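Glucose-6-phosphate isomerase (Thermus thermophilus, PDB 1ZZG) probably catalyses the reversible isomerisation of glucose 6-phosphate to fructose 6-phosphate, a step shared by glycolysis and gluconeogenesis. Local coordinates at residues A[46-50]-A[210-214]; A[250-254]-A[366-370]; A[236-240]-A[388-392]; A[23-27]-A[220-224]. All coordinates share one frame; numbering follows the deposited sequence.

Interaction 1. Residues A[46-50]-A[210-214]; sequences LPEDT and LMGAR
R214 donates from NH2 to the carbonyl oxygen of P47, the one hydrogen bond between the segments. R214 NH2 to P47 O measures 3.3 Å with a nearly straight N-H...O angle of 162°; the acceptor lies in the guanidinium plane, while the donor is tilted 22° from the carbonyl plane. The chain of R214 bends at chi3 (-45°), which turns the guanidinium back toward the 3-10 segment 46-48. Electrostatics come second: E48 OE1 lies over the guanidinium face, 3.6 Å from R214 NE, a long salt bridge in which no N-H points at the oxygen. E48 OE2 meets the aliphatic part instead, 3.6 Å from R214 CD. A leucine in place of R214 would probably leave the P47 carbonyl without this donor and E48 without its cationic neighbour. The apolar contact is P47 CG on A213 CB, 3.6 Å apart. Two backbone oxygens are met in van der Waals contact: P47 CB sits 3.7 Å from L210 O, and L210 CD1 comes to 4.0 Å from D49 O. The loop before helix 52-61 is thus laid against helix 206-221, with P47 and A213 also touching Q379 of helix 371-391 and L210 resting on L191.

Interaction 2. Residues A[250-254]-A[366-370]; sequences YSERL and LPEVS
V369 takes its place beside R253 and L254 where two loops meet beyond the C-terminal ends of parallel strands 244-249 and 360-366, in the mixed sheet of this phosphoglucose isomerase (SIS) fold. Followed outward from its backbone, V369 presents CB first, 3.4 Å from R253 NH1. CG1, held anti to the backbone N (chi1 180°), goes furthest in: it stands 3.7 Å above one guanidinium face, offset toward the rim, and touches L254 CG at 3.8 Å, the two apolar side chains meeting tip to tip. The other branch, CG2, ends 3.8 Å from S251 OG, whose stronger partner is E102 of the second subunit. That subunit also accepts from the backbone N of R253 through the same glutamate, so the contact lies at the dimer interface. R253 NH1 gives a weak bond to V369 O, 2.8 Å long but bent to 129°; NH2 of R253 is held by A87 O, which helps fix the group's rotation. A methionine in place of R253 has no N-H to offer at its tip, and would probably leave V369 O and A87 O without this donor. Next to V369, S370 is the N-cap of helix 371-391, its OG reaching A373 N; E368 OE2 is met on its anti side by S370 OG, at 2.6 Å.

Interaction 3. Residues A[236-240]-A[388-392]; sequences LHLHR and LGELW
W392 NE1 donates to H237 ND1 at 3.0 Å, the direct hydrogen bond between the C-terminal ends of helix 228-238 and helix 371-391, two helices of the phosphoglucose isomerase fold. The N-H...N angle is 135°, well short of straight, yet each nitrogen lies in the other's ring plane. The two rings therefore meet rim to rim, and neither covers the other's face. Use of ND1 as acceptor is consistent with an unprotonated nitrogen at this position.

The indole is sandwiched. Over one face lies the guanidinium of R240, almost parallel to it (11°) in a flat cation-pi stack, with R240 CZ 4.0 Å from the centroid of the five-membered ring. R240 starts from the crowded position, CG between backbone N and carbonyl carbon (chi1 65°); its CB packs 3.5 Å from W392 CZ2, and the bend at chi3 lays the charged end over the ring. The opposite face receives L388 CD2, offset toward the rim. H237 is lined as well, with L391 CB above one face of the imidazole, near its rim. Deeper in, L236 CD2 and L388 CD1 are in tight contact, and both residues face helix 257-269, touching H265 and L269 respectively. W392 also touches L269, and its side chain is about 12 Å from that of E267, the predicted proton donor. Water 1 bridges R240 and W392, accepting from R240 NH2 at 2.8 Å and donating to W392 O at 2.7 Å.

Interaction 4. Residues A[23-27]-A[220-224]; sequences LEEAR and ALAPL
A chi1 of 170° swings R27 out from helix 20-32, and the bend at chi3 carries its guanidinium to the end of helix 206-221, where NH1 sits between two carbonyl oxygens. A222 O accepts from R27 NH1 at 2.7 Å and A220 O accepts from the same nitrogen at 2.9 Å. Both oxygens lie close to the guanidinium plane, but they are approached differently: NH1 is tilted 19° from the A222 carbonyl plane and stands above that of A220, 41° out of it. R27 NH2 adds a weak bond to A222 O. The arginine thus binds main-chain carbonyls where the chain leaves helix 206-221 for the loop to helix 228-238, joining that exit to helix 20-32. The guanidinium is steadied within its own helix, since E24 OE1, one turn back, takes R27 NH2 in a salt bridge of 3.0 Å on the syn side of the carboxylate. E24 OE2 accepts from water 2 at 2.6 Å, and that water in turn accepts from L224 N at 2.8 Å. Alongside this polar network L23 and L224 cross at about a right angle, CD1 to CD1 3.8 Å apart; both also touch L16 of helix 12-18.

Overall arrangement
Helix 206-221 serves both interaction 1, through its first half, and interaction 4, at its end; their centres lie 20 Å apart. Helix 371-391 links more of the set: interaction 2 precedes its N-terminus, interaction 3 uses its C-terminus, and its side touches residues of interactions 1 and 4. Interactions 3 and 4 are the closest pair, with centres 14 Å apart and L391 CD2 packing on A26 CB at 3.7 Å. Interaction 2 lies at the sheet and subunit interface, its centre 20 Å from that of interaction 1 and 27 Å from those of 3 and 4. Along the chain, interaction 4 encloses 1 and closes before 3, which encloses 2, opens. Interaction 4 and the A26-L391 packing tie helix 20-32 to helices far later in sequence.

Interaction 1. Residues A[46-50]-A[210-214]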
loop_
_atom_site.group_PDB
_atom_site.type_symbol
_atom_site.label_atom_id
_atom_site.label_comp_id
_atom_site.label_asym_id
_atom_site.label_seq_id
_atom_site.Cartn_x
_atom_site.Cartn_y
_atom_site.Cartn_z
ATOM N N LEU A 46 -23.119 -8.558 -12.910
ATOM C CA LEU A 46 -22.121 -7.989 -13.810
ATOM C C LEU A 46 -21.411 -9.021 -14.693
ATOM O O LEU A 46 -21.130 -8.750 -15.860
ATOM C CB LEU A 46 -21.081 -7.192 -13.018
ATOM C CG LEU A 46 -21.588 -5.919 -12.341
ATOM C CD1 LEU A 46 -20.465 -5.316 -11.504
ATOM C CD2 LEU A 46 -22.069 -4.921 -13.392
ATOM N N PRO A 47 -21.114 -10.217 -14.153
ATOM C CA PRO A 47 -20.431 -11.230 -14.972
ATOM C C PRO A 47 -21.268 -11.719 -16.157
ATOM O O PRO A 47 -20.729 -12.259 -17.125
ATOM C CB PRO A 47 -20.146 -12.356 -13.975
ATOM C CG PRO A 47 -20.095 -11.646 -12.637
ATOM C CD PRO A 47 -21.243 -10.675 -12.758
ATOM N N GLU A 48 -22.583 -11.532 -16.080
ATOM C CA GLU A 48 -23.465 -11.980 -17.150
ATOM C C GLU A 48 -23.845 -10.884 -18.144
ATOM O O GLU A 48 -24.693 -11.090 -19.009
ATOM C CB GLU A 48 -24.722 -12.620 -16.553
ATOM C CG GLU A 48 -24.439 -13.925 -15.816
ATOM C CD GLU A 48 -24.162 -15.102 -16.750
ATOM O OE1 GLU A 48 -23.863 -14.883 -17.943
ATOM O OE2 GLU A 48 -24.236 -16.259 -16.284
ATOM N N ASP A 49 -23.216 -9.723 -18.028
ATOM C CA ASP A 49 -23.500 -8.637 -18.956
ATOM C C ASP A 49 -22.563 -8.801 -20.154
ATOM O O ASP A 49 -21.454 -8.271 -20.157
ATOM C CB ASP A 49 -23.263 -7.281 -18.286
ATOM C CG ASP A 49 -23.643 -6.114 -19.181
ATOM O OD1 ASP A 49 -23.588 -6.269 -20.424
ATOM O OD2 ASP A 49 -23.984 -5.037 -18.649
ATOM N N THR A 50 -23.001 -9.541 -21.166
ATOM C CA THR A 50 -22.169 -9.765 -22.350
ATOM C C THR A 50 -22.419 -8.745 -23.448
ATOM O O THR A 50 -22.123 -8.989 -24.617
ATOM C CB THR A 50 -22.390 -11.173 -22.941
ATOM O OG1 THR A 50 -23.784 -11.499 -22.897
ATOM C CG2 THR A 50 -21.591 -12.208 -22.170
ATOM N N LEU A 210 -14.659 -11.674 -16.763
ATOM C CA LEU A 210 -16.055 -11.939 -16.411
ATOM C C LEU A 210 -16.363 -13.438 -16.330
ATOM O O LEU A 210 -17.193 -13.865 -15.523
ATOM C CB LEU A 210 -17.003 -11.240 -17.401
ATOM C CG LEU A 210 -16.844 -9.711 -17.520
ATOM C CD1 LEU A 210 -17.903 -9.153 -18.459
ATOM C CD2 LEU A 210 -16.961 -9.053 -16.146
ATOM N N MET A 211 -15.690 -14.232 -17.157
ATOM C CA MET A 211 -15.881 -15.681 -17.136
ATOM C C MET A 211 -15.442 -16.218 -15.775
ATOM O O MET A 211 -16.111 -17.055 -15.181
ATOM C CB MET A 211 -15.038 -16.347 -18.217
ATOM C CG MET A 211 -15.470 -16.043 -19.637
ATOM S SD MET A 211 -14.296 -16.773 -20.793
ATOM C CE MET A 211 -14.143 -18.454 -20.068
ATOM N N GLY A 212 -14.300 -15.738 -15.293
ATOM C CA GLY A 212 -13.809 -16.176 -13.997
ATOM C C GLY A 212 -14.769 -15.774 -12.896
ATOM O O GLY A 212 -15.001 -16.540 -11.958
ATOM N N ALA A 213 -15.337 -14.573 -13.000
ATOM C CA ALA A 213 -16.284 -14.109 -11.989
ATOM C C ALA A 213 -17.533 -15.003 -12.025
ATOM O O ALA A 213 -18.124 -15.307 -10.983
ATOM C CB ALA A 213 -16.663 -12.640 -12.239
ATOM N N ARG A 214 -17.924 -15.426 -13.222
ATOM C CA ARG A 214 -19.083 -16.310 -13.388
ATOM C C ARG A 214 -18.812 -17.625 -12.645
ATOM O O ARG A 214 -19.707 -18.188 -12.015
ATOM C CB ARG A 214 -19.320 -16.591 -14.875
ATOM C CG ARG A 214 -20.657 -17.250 -15.208
ATOM C CD ARG A 214 -20.840 -17.311 -16.724
ATOM N NE ARG A 214 -20.471 -16.034 -17.328
ATOM C CZ ARG A 214 -19.960 -15.899 -18.547
ATOM N NH1 ARG A 214 -19.759 -16.966 -19.306
ATOM N NH2 ARG A 214 -19.618 -14.698 -18.994
#

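Interaction 2. Residues A[250-254]-A[366-370]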
loop_
_atom_site.group_PDB
_atom_site.type_symbol
_atom_site.label_atom_id
_atom_site.label_comp_id
_atom_site.label_asym_id
_atom_site.label_seq_id
_atom_site.Cartn_x
_atom_site.Cartn_y
_atom_site.Cartn_z
ATOM N N TYR A 250 1.017 -13.107 -2.708
ATOM C CA TYR A 250 2.351 -13.398 -3.214
ATOM C C TYR A 250 2.464 -13.151 -4.707
ATOM O O TYR A 250 2.555 -14.087 -5.500
ATOM C CB TYR A 250 2.749 -14.844 -2.903
ATOM C CG TYR A 250 3.452 -14.955 -1.579
ATOM C CD1 TYR A 250 2.744 -14.880 -0.382
ATOM C CD2 TYR A 250 4.845 -15.041 -1.520
ATOM C CE1 TYR A 250 3.403 -14.880 0.844
ATOM C CE2 TYR A 250 5.516 -15.040 -0.299
ATOM C CZ TYR A 250 4.791 -14.956 0.875
ATOM O OH TYR A 250 5.457 -14.924 2.079
ATOM N N SER A 251 2.462 -11.874 -5.071
ATOM C CA SER A 251 2.561 -11.447 -6.458
ATOM C C SER A 251 2.798 -9.946 -6.486
ATOM O O SER A 251 2.310 -9.220 -5.622
ATOM C CB SER A 251 1.266 -11.767 -7.210
ATOM O OG SER A 251 1.292 -11.236 -8.526
ATOM N N GLU A 252 3.568 -9.484 -7.466
ATOM C CA GLU A 252 3.818 -8.055 -7.601
ATOM C C GLU A 252 2.789 -7.504 -8.594
ATOM O O GLU A 252 2.332 -6.367 -8.465
ATOM C CB GLU A 252 5.247 -7.800 -8.097
ATOM C CG GLU A 252 5.598 -6.327 -8.319
ATOM C CD GLU A 252 5.597 -5.482 -7.040
ATOM O OE1 GLU A 252 5.553 -6.040 -5.919
ATOM O OE2 GLU A 252 5.654 -4.238 -7.165
ATOM N N ARG A 253 2.420 -8.314 -9.581
ATOM C CA ARG A 253 1.422 -7.893 -10.566
ATOM C C ARG A 253 0.112 -7.556 -9.843
ATOM O O ARG A 253 -0.630 -6.661 -10.262
ATOM C CB ARG A 253 1.179 -9.007 -11.588
ATOM C CG ARG A 253 2.388 -9.327 -12.462
ATOM C CD ARG A 253 2.094 -10.538 -13.325
ATOM N NE ARG A 253 0.930 -10.302 -14.169
ATOM C CZ ARG A 253 0.193 -11.261 -14.714
ATOM N NH1 ARG A 253 0.501 -12.533 -14.496
ATOM N NH2 ARG A 253 -0.846 -10.948 -15.484
ATOM N N LEU A 254 -0.156 -8.274 -8.757
ATOM C CA LEU A 254 -1.359 -8.058 -7.953
ATOM C C LEU A 254 -1.073 -7.190 -6.724
ATOM O O LEU A 254 -1.783 -7.276 -5.726
ATOM C CB LEU A 254 -1.929 -9.394 -7.479
ATOM C CG LEU A 254 -2.607 -10.326 -8.483
ATOM C CD1 LEU A 254 -3.065 -11.584 -7.756
ATOM C CD2 LEU A 254 -3.801 -9.625 -9.127
ATOM N N LEU A 366 -4.253 -19.835 -6.602
ATOM C CA LEU A 366 -4.694 -19.438 -7.931
ATOM C C LEU A 366 -3.829 -20.228 -8.902
ATOM O O LEU A 366 -2.626 -20.368 -8.692
ATOM C CB LEU A 366 -4.443 -17.945 -8.174
ATOM C CG LEU A 366 -5.447 -16.895 -7.704
ATOM C CD1 LEU A 366 -5.828 -17.131 -6.258
ATOM C CD2 LEU A 366 -4.822 -15.517 -7.890
ATOM N N PRO A 367 -4.426 -20.759 -9.976
ATOM C CA PRO A 367 -3.610 -21.521 -10.928
ATOM C C PRO A 367 -2.464 -20.661 -11.464
ATOM O O PRO A 367 -1.360 -21.144 -11.697
ATOM C CB PRO A 367 -4.614 -21.895 -12.010
ATOM C CG PRO A 367 -5.885 -22.082 -11.218
ATOM C CD PRO A 367 -5.864 -20.896 -10.273
ATOM N N GLU A 368 -2.744 -19.377 -11.650
ATOM C CA GLU A 368 -1.761 -18.422 -12.139
ATOM C C GLU A 368 -2.424 -17.055 -12.045
ATOM O O GLU A 368 -3.626 -16.976 -11.803
ATOM C CB GLU A 368 -1.384 -18.724 -13.599
ATOM C CG GLU A 368 -2.454 -18.393 -14.645
ATOM C CD GLU A 368 -3.644 -19.335 -14.620
ATOM O OE1 GLU A 368 -3.444 -20.554 -14.815
ATOM O OE2 GLU A 368 -4.787 -18.859 -14.417
ATOM N N VAL A 369 -1.653 -15.986 -12.215
ATOM C CA VAL A 369 -2.230 -14.649 -12.166
ATOM C C VAL A 369 -2.733 -14.307 -13.563
ATOM O O VAL A 369 -1.968 -13.872 -14.426
ATOM C CB VAL A 369 -1.203 -13.586 -11.713
ATOM C CG1 VAL A 369 -1.866 -12.206 -11.684
ATOM C CG2 VAL A 369 -0.666 -13.941 -10.329
ATOM N N SER A 370 -4.029 -14.526 -13.774
ATOM C CA SER A 370 -4.675 -14.262 -15.056
ATOM C C SER A 370 -6.038 -13.608 -14.835
ATOM O O SER A 370 -6.601 -13.683 -13.741
ATOM C CB SER A 370 -4.871 -15.572 -15.820
ATOM O OG SER A 370 -5.669 -16.483 -15.077
#

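Interaction 3. Residues A[236-240]-A[388-392]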
loop_
_atom_site.group_PDB
_atom_site.type_symbol
_atom_site.label_atom_id
_atom_site.label_comp_id
_atom_site.label_asym_id
_atom_site.label_seq_id
_atom_site.Cartn_x
_atom_site.Cartn_y
_atom_site.Cartn_z
ATOM N N LEU A 236 -13.517 -16.507 8.381
ATOM C CA LEU A 236 -13.499 -15.165 8.951
ATOM C C LEU A 236 -14.498 -15.069 10.109
ATOM O O LEU A 236 -14.227 -14.425 11.124
ATOM C CB LEU A 236 -13.827 -14.109 7.886
ATOM C CG LEU A 236 -12.685 -13.656 6.964
ATOM C CD1 LEU A 236 -12.303 -14.767 5.989
ATOM C CD2 LEU A 236 -13.123 -12.413 6.196
ATOM N N HIS A 237 -15.647 -15.724 9.960
ATOM C CA HIS A 237 -16.673 -15.696 11.000
ATOM C C HIS A 237 -16.201 -16.321 12.313
ATOM O O HIS A 237 -16.487 -15.804 13.395
ATOM C CB HIS A 237 -17.935 -16.425 10.542
ATOM C CG HIS A 237 -19.031 -16.411 11.561
ATOM N ND1 HIS A 237 -19.556 -15.240 12.066
ATOM C CD2 HIS A 237 -19.687 -17.419 12.186
ATOM C CE1 HIS A 237 -20.487 -15.528 12.959
ATOM N NE2 HIS A 237 -20.586 -16.842 13.050
ATOM N N LEU A 238 -15.481 -17.434 12.209
ATOM C CA LEU A 238 -14.972 -18.134 13.387
ATOM C C LEU A 238 -13.884 -17.330 14.113
ATOM O O LEU A 238 -13.500 -17.659 15.235
ATOM C CB LEU A 238 -14.432 -19.510 12.986
ATOM C CG LEU A 238 -15.445 -20.495 12.389
ATOM C CD1 LEU A 238 -14.728 -21.754 11.961
ATOM C CD2 LEU A 238 -16.535 -20.815 13.403
ATOM N N HIS A 239 -13.393 -16.276 13.469
ATOM C CA HIS A 239 -12.376 -15.430 14.073
ATOM C C HIS A 239 -12.864 -13.990 14.109
ATOM O O HIS A 239 -12.070 -13.056 14.164
ATOM C CB HIS A 239 -11.067 -15.511 13.288
ATOM C CG HIS A 239 -10.483 -16.889 13.224
ATOM N ND1 HIS A 239 -10.878 -17.822 12.291
ATOM C CD2 HIS A 239 -9.543 -17.496 13.990
ATOM C CE1 HIS A 239 -10.207 -18.945 12.483
ATOM N NE2 HIS A 239 -9.391 -18.773 13.509
ATOM N N ARG A 240 -14.183 -13.817 14.093
ATOM C CA ARG A 240 -14.790 -12.482 14.088
ATOM C C ARG A 240 -14.420 -11.623 15.297
ATOM O O ARG A 240 -14.573 -10.404 15.276
ATOM C CB ARG A 240 -16.314 -12.614 14.009
ATOM C CG ARG A 240 -16.936 -13.273 15.235
ATOM C CD ARG A 240 -18.463 -13.243 15.196
ATOM N NE ARG A 240 -18.987 -11.883 15.073
ATOM C CZ ARG A 240 -20.282 -11.577 15.078
ATOM N NH1 ARG A 240 -21.190 -12.537 15.203
ATOM N NH2 ARG A 240 -20.671 -10.317 14.941
ATOM N N LEU A 388 -20.857 -12.760 4.884
ATOM C CA LEU A 388 -20.498 -12.276 6.213
ATOM C C LEU A 388 -21.456 -11.177 6.673
ATOM O O LEU A 388 -21.703 -11.012 7.870
ATOM C CB LEU A 388 -19.057 -11.756 6.221
ATOM C CG LEU A 388 -18.004 -12.860 6.304
ATOM C CD1 LEU A 388 -16.601 -12.291 6.105
ATOM C CD2 LEU A 388 -18.132 -13.540 7.663
ATOM N N GLY A 389 -21.998 -10.422 5.724
ATOM C CA GLY A 389 -22.942 -9.376 6.087
ATOM C C GLY A 389 -24.147 -9.994 6.777
ATOM O O GLY A 389 -24.717 -9.413 7.706
ATOM N N GLU A 390 -24.538 -11.183 6.322
ATOM C CA GLU A 390 -25.670 -11.888 6.909
ATOM C C GLU A 390 -25.278 -12.531 8.238
ATOM O O GLU A 390 -26.017 -12.445 9.219
ATOM C CB GLU A 390 -26.182 -12.976 5.952
ATOM C CG GLU A 390 -26.741 -12.457 4.627
ATOM C CD GLU A 390 -27.808 -11.387 4.812
ATOM O OE1 GLU A 390 -28.451 -11.365 5.884
ATOM O OE2 GLU A 390 -28.015 -10.578 3.880
ATOM N N LEU A 391 -24.118 -13.181 8.265
ATOM C CA LEU A 391 -23.645 -13.833 9.482
ATOM C C LEU A 391 -23.445 -12.853 10.632
ATOM O O LEU A 391 -23.648 -13.207 11.791
ATOM C CB LEU A 391 -22.335 -14.579 9.214
ATOM C CG LEU A 391 -22.412 -15.806 8.301
ATOM C CD1 LEU A 391 -21.009 -16.260 7.946
ATOM C CD2 LEU A 391 -23.180 -16.930 8.996
ATOM N N TRP A 392 -23.048 -11.621 10.318
ATOM C CA TRP A 392 -22.824 -10.619 11.356
ATOM C C TRP A 392 -23.996 -9.656 11.519
ATOM O O TRP A 392 -23.924 -8.704 12.294
ATOM C CB TRP A 392 -21.535 -9.835 11.078
ATOM C CG TRP A 392 -20.293 -10.679 11.147
ATOM C CD1 TRP A 392 -20.216 -12.004 11.472
ATOM C CD2 TRP A 392 -18.955 -10.265 10.835
ATOM N NE1 TRP A 392 -18.916 -12.442 11.377
ATOM C CE2 TRP A 392 -18.121 -11.396 10.987
ATOM C CE3 TRP A 392 -18.382 -9.050 10.441
ATOM C CZ2 TRP A 392 -16.737 -11.350 10.754
ATOM C CZ3 TRP A 392 -17.005 -9.000 10.208
ATOM C CH2 TRP A 392 -16.199 -10.147 10.366
HETATM O O HOH W 1 -23.214 -9.236 14.831
#

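Interaction 4. Residues A[23-27]-A[220-224]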
loop_
_atom_site.group_PDB
_atom_site.type_symbol
_atom_site.label_atom_id
_atom_site.label_comp_id
_atom_site.label_asym_id
_atom_site.label_seq_id
_atom_site.Cartn_x
_atom_site.Cartn_y
_atom_site.Cartn_z
ATOM N N LEU A 23 -24.572 -21.420 7.811
ATOM C CA LEU A 23 -24.077 -20.927 6.530
ATOM C C LEU A 23 -25.179 -20.984 5.463
ATOM O O LEU A 23 -25.327 -20.051 4.666
ATOM C CB LEU A 23 -22.860 -21.750 6.080
ATOM C CG LEU A 23 -21.595 -21.662 6.946
ATOM C CD1 LEU A 23 -20.566 -22.677 6.478
ATOM C CD2 LEU A 23 -21.020 -20.255 6.874
ATOM N N GLU A 24 -25.951 -22.071 5.450
ATOM C CA GLU A 24 -27.036 -22.230 4.479
ATOM C C GLU A 24 -28.064 -21.112 4.630
ATOM O O GLU A 24 -28.564 -20.576 3.639
ATOM C CB GLU A 24 -27.740 -23.579 4.662
ATOM C CG GLU A 24 -26.867 -24.810 4.461
ATOM C CD GLU A 24 -26.487 -25.049 3.016
ATOM O OE1 GLU A 24 -26.971 -24.311 2.126
ATOM O OE2 GLU A 24 -25.704 -25.990 2.770
ATOM N N GLU A 25 -28.374 -20.765 5.875
ATOM C CA GLU A 25 -29.344 -19.711 6.158
ATOM C C GLU A 25 -28.789 -18.343 5.760
ATOM O O GLU A 25 -29.515 -17.497 5.237
ATOM C CB GLU A 25 -29.716 -19.735 7.645
ATOM C CG GLU A 25 -30.623 -18.607 8.115
ATOM C CD GLU A 25 -31.917 -18.504 7.323
ATOM O OE1 GLU A 25 -32.259 -19.466 6.600
ATOM O OE2 GLU A 25 -32.596 -17.459 7.434
ATOM N N ALA A 26 -27.497 -18.126 5.995
ATOM C CA ALA A 26 -26.877 -16.858 5.625
ATOM C C ALA A 26 -27.019 -16.683 4.109
ATOM O O ALA A 26 -27.393 -15.608 3.627
ATOM C CB ALA A 26 -25.401 -16.852 6.031
ATOM N N ARG A 27 -26.737 -17.750 3.361
ATOM C CA ARG A 27 -26.853 -17.702 1.902
ATOM C C ARG A 27 -28.300 -17.464 1.454
ATOM O O ARG A 27 -28.557 -16.643 0.566
ATOM C CB ARG A 27 -26.314 -18.997 1.272
ATOM C CG ARG A 27 -26.621 -19.123 -0.219
ATOM C CD ARG A 27 -25.736 -20.158 -0.924
ATOM N NE ARG A 27 -25.964 -21.529 -0.463
ATOM C CZ ARG A 27 -25.284 -22.584 -0.907
ATOM N NH1 ARG A 27 -24.333 -22.427 -1.824
ATOM N NH2 ARG A 27 -25.548 -23.795 -0.432
ATOM N N ALA A 220 -20.632 -19.949 -5.417
ATOM C CA ALA A 220 -21.489 -19.342 -4.405
ATOM C C ALA A 220 -22.819 -20.084 -4.271
ATOM O O ALA A 220 -23.437 -20.074 -3.205
ATOM C CB ALA A 220 -21.744 -17.875 -4.739
ATOM N N LEU A 221 -23.255 -20.725 -5.352
ATOM C CA LEU A 221 -24.515 -21.466 -5.354
ATOM C C LEU A 221 -24.336 -22.980 -5.233
ATOM O O LEU A 221 -25.314 -23.723 -5.194
ATOM C CB LEU A 221 -25.294 -21.152 -6.635
ATOM C CG LEU A 221 -26.333 -20.024 -6.606
ATOM C CD1 LEU A 221 -27.590 -20.513 -5.908
ATOM C CD2 LEU A 221 -25.764 -18.800 -5.916
ATOM N N ALA A 222 -23.089 -23.434 -5.156
ATOM C CA ALA A 222 -22.801 -24.860 -5.063
ATOM C C ALA A 222 -23.062 -25.488 -3.691
ATOM O O ALA A 222 -23.253 -24.786 -2.692
ATOM C CB ALA A 222 -21.348 -25.110 -5.470
ATOM N N PRO A 223 -23.087 -26.836 -3.633
ATOM C CA PRO A 223 -23.315 -27.535 -2.367
ATOM C C PRO A 223 -22.240 -27.019 -1.409
ATOM O O PRO A 223 -21.138 -26.678 -1.850
ATOM C CB PRO A 223 -23.093 -28.999 -2.736
ATOM C CG PRO A 223 -23.535 -29.063 -4.146
ATOM C CD PRO A 223 -22.944 -27.799 -4.740
ATOM N N LEU A 224 -22.562 -26.970 -0.119
ATOM C CA LEU A 224 -21.639 -26.468 0.898
ATOM C C LEU A 224 -20.181 -26.894 0.712
ATOM O O LEU A 224 -19.278 -26.057 0.733
ATOM C CB LEU A 224 -22.116 -26.887 2.292
ATOM C CG LEU A 224 -21.295 -26.339 3.467
ATOM C CD1 LEU A 224 -21.371 -24.817 3.495
ATOM C CD2 LEU A 224 -21.821 -26.915 4.770
HETATM O O HOH W 2 -25.308 -27.107 0.436
#